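Local coordinates for protein GH26A (Muricauda sp. MAR_2010_75, PDB 6Q75) that probably hydrolyses glycosidic bonds in polysaccharides, as a bacterial glycoside hydrolase of family 26, a family best known for beta-mannanases, at residues 103-108 against 168-173; 75-80 against 89-94. All coordinates share one frame; numbering follows the deposited sequence.

Interaction 1. Residues 103-108 against 168-173; sequences AIVTLM and VPILWR
Thr106 and Leu107 pair with Leu171 and Trp172 where two parallel strands, 104-108 and 170-173, lie edge to edge in the barrel wall. Leu171 N meets Val105 O at 2.9 Å, and Arg173 N meets Leu107 O at 3.0 Å. Between these bonds Leu171 O takes two donors from opposite faces of its carbonyl plane: Leu107 N at 3.0 Å and the hydroxyl OG1 of Thr106 at 2.7 Å. With OG1 anti to the backbone N (chi1 -176°), Thr106 reaches across while its methyl CG2 packs on Gly76 CA of strand 74-78. That same OG1 accepts from Arg173 NH2 at 2.9 Å, lying in the guanidinium plane with an N-H...O angle of 152°. A threonine suits this place because one hydroxyl can donate and accept at once. Asn219 OD1 binds Arg173 NE, Met108 CB lies over one guanidinium face, and Met108 SD approaches NH1. Replacing Arg173 by a leucine would probably leave Thr106 OG1 and Asn219 OD1 without their shared donor group. On the other face Val105 CG1 lies beside Ile170 CD1 at 3.6 Å, and Leu107 CD1 crosses to Ile170 CG2. At the start of the pairing a water accepts from Val105 N and donates to Pro169 O. Thr106 and Arg173 face inward toward Met297, Val105, Leu107 and Ile170 outward, the alternation of the (beta/alpha)8 barrel of family 26.

Interaction 2. Residues 75-80 against 89-94; sequences WGTDFY and ERIVKE
Ile91 presses on Thr77, Asp78 and Phe79 where helix 88-100 packs back against strand 74-78, the first half of a beta-alpha-beta unit. The short helical and strand segments run almost antiparallel, their axes 9.7 Å apart, as expected when a barrel strand is followed by the helix that covers it. The tight part centres on one side chain. Ile91 CD1 reaches Asp78 O at 3.3 Å, Phe79 CA at 3.7 Å and the ring atom CD1 of Phe79 at 3.8 Å. Ile91 CG2 meets the methyl CG2 of Thr77 at 3.8 Å and lies more loosely over a face of the Phe79 ring, toward its rim. Isoleucine suits the spot because its two branches can fill both directions: CG1 stands anti to the carbonyl carbon (chi1 -67°) and carries CD1 to the strand end, leaving CG2 for Thr77. Thr77 spends its methyl on this apolar patch and its hydroxyl on Ser52 O.

One helical turn on, the contact is still close at Trp75 but becomes polar and partly exposed beyond Glu94 CG. That aliphatic CG touches Trp75 CZ2 at 3.5 Å, and Glu94 O lies over a face of the indole. The bend at chi2 (74°) carries the carboxylate off to Ser58 and Lys98; Ser58 also takes the indole NE1, tying ring and acid together. At the other end, Asp78 OD2 is hydrogen-bonded to His110 ND1, and Tyr80 N closes an Asx turn on Asp78 OD1 at 2.9 Å, meeting that oxygen from above the carboxylate plane.

The two contacts sit about 10 Å apart, centre to centre, on neighbouring parts of one parallel sheet, in series along the chain: interaction 2 closes before interaction 1 opens. Strand 74-78 leads into helix 88-100, then strand 104-108 and, after a longer excursion containing three helices that ends with helix 144-165, strand 170-173. Interaction 2 joins a strand to its covering helix, whereas interaction 1 joins strand to strand. They meet directly, for Ile104 O and Thr106 N probably bond to the backbone of Trp75. Strand 104-108 thus has a strand along each edge, and helix 88-100 packs outside 74-78, so together the contacts tie three strands and a helix into one part of the barrel.

Interaction 1. Residues 103-108 against 168-173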
loop_
_atom_site.group_PDB
_atom_site.type_symbol
_atom_site.label_atom_id
_atom_site.label_comp_id
_atom_site.label_asym_id
_atom_site.label_seq_id
_atom_site.Cartn_x
_atom_site.Cartn_y
_atom_site.Cartn_z
ATOM N N ALA A 103 -12.760 7.908 7.428
ATOM C CA ALA A 103 -11.459 7.262 7.355
ATOM C C ALA A 103 -10.772 7.560 6.026
ATOM O O ALA A 103 -11.408 7.898 5.018
ATOM C CB ALA A 103 -11.599 5.744 7.508
ATOM N N ILE A 104 -9.456 7.442 6.035
ATOM C CA ILE A 104 -8.648 7.526 4.818
ATOM C C ILE A 104 -8.424 6.102 4.327
ATOM O O ILE A 104 -8.095 5.220 5.122
ATOM C CB ILE A 104 -7.323 8.261 5.087
ATOM C CG1 ILE A 104 -7.593 9.739 5.441
ATOM C CG2 ILE A 104 -6.387 8.180 3.897
ATOM C CD1 ILE A 104 -6.399 10.436 6.093
ATOM N N VAL A 105 -8.654 5.850 3.027
ATOM C CA VAL A 105 -8.711 4.482 2.503
ATOM C C VAL A 105 -7.403 4.130 1.810
ATOM O O VAL A 105 -6.937 4.871 0.937
ATOM C CB VAL A 105 -9.881 4.315 1.515
ATOM C CG1 VAL A 105 -9.749 2.970 0.729
ATOM C CG2 VAL A 105 -11.194 4.426 2.225
ATOM N N THR A 106 -6.829 2.967 2.151
ATOM C CA THR A 106 -5.703 2.433 1.393
ATOM C C THR A 106 -6.019 1.013 0.924
ATOM O O THR A 106 -6.665 0.241 1.635
ATOM C CB THR A 106 -4.368 2.465 2.205
ATOM O OG1 THR A 106 -3.301 2.012 1.361
ATOM C CG2 THR A 106 -4.421 1.613 3.493
ATOM N N LEU A 107 -5.616 0.696 -0.309
ATOM C CA LEU A 107 -5.874 -0.620 -0.893
ATOM C C LEU A 107 -4.602 -1.154 -1.538
ATOM O O LEU A 107 -3.831 -0.398 -2.142
ATOM C CB LEU A 107 -7.008 -0.550 -1.944
ATOM C CG LEU A 107 -8.350 -0.130 -1.323
ATOM C CD1 LEU A 107 -9.387 0.138 -2.433
ATOM C CD2 LEU A 107 -8.861 -1.196 -0.341
ATOM N N MET A 108 -4.369 -2.456 -1.363
ATOM C CA MET A 108 -3.269 -3.181 -1.983
ATOM C C MET A 108 -3.841 -4.335 -2.812
ATOM O O MET A 108 -5.064 -4.494 -2.938
ATOM C CB MET A 108 -2.287 -3.698 -0.924
ATOM C CG MET A 108 -2.929 -4.714 0.017
ATOM S SD MET A 108 -1.888 -5.121 1.435
ATOM C CE MET A 108 -0.407 -5.721 0.609
ATOM N N VAL A 168 -14.092 8.601 -3.794
ATOM C CA VAL A 168 -13.174 8.118 -2.759
ATOM C C VAL A 168 -11.755 8.167 -3.312
ATOM O O VAL A 168 -11.454 7.445 -4.274
ATOM C CB VAL A 168 -13.529 6.693 -2.300
ATOM C CG1 VAL A 168 -12.594 6.227 -1.098
ATOM C CG2 VAL A 168 -15.002 6.590 -1.908
ATOM N N PRO A 169 -10.846 8.950 -2.722
ATOM C CA PRO A 169 -9.437 8.872 -3.108
ATOM C C PRO A 169 -8.812 7.654 -2.450
ATOM O O PRO A 169 -9.155 7.314 -1.314
ATOM C CB PRO A 169 -8.845 10.163 -2.523
ATOM C CG PRO A 169 -9.645 10.350 -1.252
ATOM C CD PRO A 169 -11.045 9.785 -1.524
ATOM N N ILE A 170 -7.869 7.010 -3.149
ATOM C CA ILE A 170 -7.312 5.734 -2.689
ATOM C C ILE A 170 -5.798 5.845 -2.548
ATOM O O ILE A 170 -5.113 6.213 -3.501
ATOM C CB ILE A 170 -7.674 4.595 -3.663
ATOM C CG1 ILE A 170 -9.192 4.566 -3.900
ATOM C CG2 ILE A 170 -7.082 3.240 -3.194
ATOM C CD1 ILE A 170 -10.000 4.173 -2.700
ATOM N N LEU A 171 -5.258 5.512 -1.357
ATOM C CA LEU A 171 -3.821 5.281 -1.281
ATOM C C LEU A 171 -3.547 3.904 -1.880
ATOM O O LEU A 171 -3.722 2.875 -1.214
ATOM C CB LEU A 171 -3.339 5.359 0.175
ATOM C CG LEU A 171 -3.551 6.739 0.801
ATOM C CD1 LEU A 171 -3.326 6.659 2.330
ATOM C CD2 LEU A 171 -2.607 7.793 0.196
ATOM N N TRP A 172 -3.138 3.869 -3.157
ATOM C CA TRP A 172 -3.060 2.641 -3.940
ATOM C C TRP A 172 -1.630 2.103 -3.905
ATOM O O TRP A 172 -0.700 2.820 -4.280
ATOM C CB TRP A 172 -3.509 2.972 -5.373
ATOM C CG TRP A 172 -3.327 1.941 -6.409
ATOM C CD1 TRP A 172 -2.637 2.076 -7.584
ATOM C CD2 TRP A 172 -3.883 0.619 -6.418
ATOM N NE1 TRP A 172 -2.704 0.907 -8.315
ATOM C CE2 TRP A 172 -3.475 0.004 -7.631
ATOM C CE3 TRP A 172 -4.681 -0.106 -5.518
ATOM C CZ2 TRP A 172 -3.827 -1.303 -7.971
ATOM C CZ3 TRP A 172 -5.016 -1.420 -5.843
ATOM C CH2 TRP A 172 -4.607 -1.994 -7.085
ATOM N N ARG A 173 -1.436 0.860 -3.395
ATOM C CA ARG A 173 -0.101 0.299 -3.172
ATOM C C ARG A 173 0.029 -1.034 -3.913
ATOM O O ARG A 173 -0.062 -2.110 -3.315
ATOM C CB ARG A 173 0.208 0.149 -1.667
ATOM C CG ARG A 173 -0.518 1.164 -0.759
ATOM C CD ARG A 173 0.089 1.153 0.653
ATOM N NE ARG A 173 0.305 -0.219 1.139
ATOM C CZ ARG A 173 -0.665 -0.997 1.618
ATOM N NH1 ARG A 173 -0.379 -2.231 2.019
ATOM N NH2 ARG A 173 -1.927 -0.558 1.675
HETATM O O HOH W 1 -9.650 8.016 1.381
#

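Interaction 2. Residues 75-80 against 89-94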
loop_
_atom_site.group_PDB
_atom_site.type_symbol
_atom_site.label_atom_id
_atom_site.label_comp_id
_atom_site.label_asym_id
_atom_site.label_seq_id
_atom_site.Cartn_x
_atom_site.Cartn_y
_atom_site.Cartn_z
ATOM N N TRP A 75 -7.726 3.165 6.989
ATOM C CA TRP A 75 -8.382 1.873 6.865
ATOM C C TRP A 75 -7.798 1.187 5.638
ATOM O O TRP A 75 -7.787 1.785 4.557
ATOM C CB TRP A 75 -9.894 2.074 6.688
ATOM C CG TRP A 75 -10.709 0.826 6.372
ATOM C CD1 TRP A 75 -11.292 -0.009 7.282
ATOM C CD2 TRP A 75 -11.029 0.290 5.075
ATOM N NE1 TRP A 75 -11.956 -1.027 6.643
ATOM C CE2 TRP A 75 -11.808 -0.872 5.286
ATOM C CE3 TRP A 75 -10.744 0.684 3.759
ATOM C CZ2 TRP A 75 -12.305 -1.646 4.239
ATOM C CZ3 TRP A 75 -11.239 -0.106 2.704
ATOM C CH2 TRP A 75 -12.013 -1.250 2.958
ATOM N N GLY A 76 -7.324 -0.041 5.793
ATOM C CA GLY A 76 -6.724 -0.767 4.679
ATOM C C GLY A 76 -7.264 -2.171 4.484
ATOM O O GLY A 76 -7.577 -2.866 5.447
ATOM N N THR A 77 -7.414 -2.560 3.221
ATOM C CA THR A 77 -7.580 -3.984 2.923
ATOM C C THR A 77 -6.932 -4.242 1.563
ATOM O O THR A 77 -6.088 -3.455 1.114
ATOM C CB THR A 77 -9.054 -4.442 3.052
ATOM O OG1 THR A 77 -9.110 -5.892 3.010
ATOM C CG2 THR A 77 -9.956 -3.838 1.971
ATOM N N ASP A 78 -7.278 -5.381 0.943
ATOM C CA ASP A 78 -6.453 -6.023 -0.082
ATOM C C ASP A 78 -7.379 -6.687 -1.091
ATOM O O ASP A 78 -8.353 -7.342 -0.700
ATOM C CB ASP A 78 -5.530 -7.037 0.630
ATOM C CG ASP A 78 -4.623 -7.865 -0.282
ATOM O OD1 ASP A 78 -4.540 -7.704 -1.522
ATOM O OD2 ASP A 78 -3.887 -8.688 0.326
ATOM N N PHE A 79 -7.091 -6.507 -2.378
ATOM C CA PHE A 79 -7.913 -7.099 -3.423
ATOM C C PHE A 79 -7.627 -8.585 -3.649
ATOM O O PHE A 79 -8.259 -9.205 -4.514
ATOM C CB PHE A 79 -7.719 -6.331 -4.730
ATOM C CG PHE A 79 -8.599 -5.114 -4.860
ATOM C CD1 PHE A 79 -9.936 -5.237 -5.243
ATOM C CD2 PHE A 79 -8.090 -3.845 -4.639
ATOM C CE1 PHE A 79 -10.756 -4.128 -5.367
ATOM C CE2 PHE A 79 -8.903 -2.706 -4.782
ATOM C CZ PHE A 79 -10.241 -2.854 -5.151
ATOM N N TYR A 80 -6.706 -9.165 -2.881
ATOM C CA TYR A 80 -6.310 -10.561 -3.034
ATOM C C TYR A 80 -7.498 -11.495 -3.254
ATOM O O TYR A 80 -8.339 -11.681 -2.369
ATOM C CB TYR A 80 -5.526 -10.999 -1.794
ATOM C CG TYR A 80 -4.888 -12.367 -1.872
ATOM C CD1 TYR A 80 -4.709 -13.031 -3.092
ATOM C CD2 TYR A 80 -4.419 -12.987 -0.720
ATOM C CE1 TYR A 80 -4.102 -14.302 -3.131
ATOM C CE2 TYR A 80 -3.828 -14.235 -0.759
ATOM C CZ TYR A 80 -3.662 -14.885 -1.958
ATOM O OH TYR A 80 -3.059 -16.142 -1.965
ATOM N N GLU A 89 -16.444 -6.442 -4.849
ATOM C CA GLU A 89 -17.683 -5.774 -4.443
ATOM C C GLU A 89 -17.754 -5.596 -2.924
ATOM O O GLU A 89 -18.171 -4.540 -2.428
ATOM C CB GLU A 89 -18.885 -6.545 -4.975
ATOM C CG GLU A 89 -19.150 -6.214 -6.441
ATOM C CD GLU A 89 -20.463 -6.774 -6.973
ATOM O OE1 GLU A 89 -20.415 -7.672 -7.844
ATOM O OE2 GLU A 89 -21.543 -6.305 -6.541
ATOM N N ARG A 90 -17.350 -6.621 -2.171
ATOM C CA ARG A 90 -17.354 -6.523 -0.713
ATOM C C ARG A 90 -16.376 -5.449 -0.225
ATOM O O ARG A 90 -16.667 -4.718 0.729
ATOM C CB ARG A 90 -17.012 -7.891 -0.116
ATOM C CG ARG A 90 -16.928 -7.946 1.390
ATOM C CD ARG A 90 -16.761 -9.396 1.886
ATOM N NE ARG A 90 -15.463 -9.993 1.530
ATOM C CZ ARG A 90 -15.296 -10.908 0.573
ATOM N NH1 ARG A 90 -16.339 -11.329 -0.141
ATOM N NH2 ARG A 90 -14.086 -11.396 0.312
ATOM N N ILE A 91 -15.206 -5.361 -0.859
ATOM C CA ILE A 91 -14.213 -4.345 -0.512
ATOM C C ILE A 91 -14.758 -2.956 -0.812
ATOM O O ILE A 91 -14.635 -2.025 -0.006
ATOM C CB ILE A 91 -12.914 -4.596 -1.297
ATOM C CG1 ILE A 91 -12.252 -5.888 -0.845
ATOM C CG2 ILE A 91 -11.966 -3.385 -1.234
ATOM C CD1 ILE A 91 -11.242 -6.390 -1.854
ATOM N N VAL A 92 -15.371 -2.793 -1.982
ATOM C CA VAL A 92 -15.830 -1.461 -2.368
ATOM C C VAL A 92 -16.896 -0.974 -1.404
ATOM O O VAL A 92 -16.885 0.192 -0.972
ATOM C CB VAL A 92 -16.352 -1.470 -3.817
ATOM C CG1 VAL A 92 -17.142 -0.189 -4.076
ATOM C CG2 VAL A 92 -15.206 -1.583 -4.796
ATOM N N LYS A 93 -17.818 -1.863 -1.026
ATOM C CA LYS A 93 -18.906 -1.462 -0.143
ATOM C C LYS A 93 -18.375 -1.017 1.206
ATOM O O LYS A 93 -18.859 -0.036 1.778
ATOM C CB LYS A 93 -19.898 -2.607 0.050
ATOM C CG LYS A 93 -21.170 -2.200 0.804
ATOM N N GLU A 94 -17.378 -1.714 1.725
ATOM C CA GLU A 94 -16.870 -1.291 3.024
ATOM C C GLU A 94 -15.957 -0.076 2.899
ATOM O O GLU A 94 -15.948 0.770 3.800
ATOM C CB GLU A 94 -16.173 -2.459 3.729
ATOM C CG GLU A 94 -15.669 -2.071 5.121
ATOM C CD GLU A 94 -16.797 -1.946 6.141
ATOM O OE1 GLU A 94 -17.962 -2.233 5.797
ATOM O OE2 GLU A 94 -16.522 -1.567 7.303
#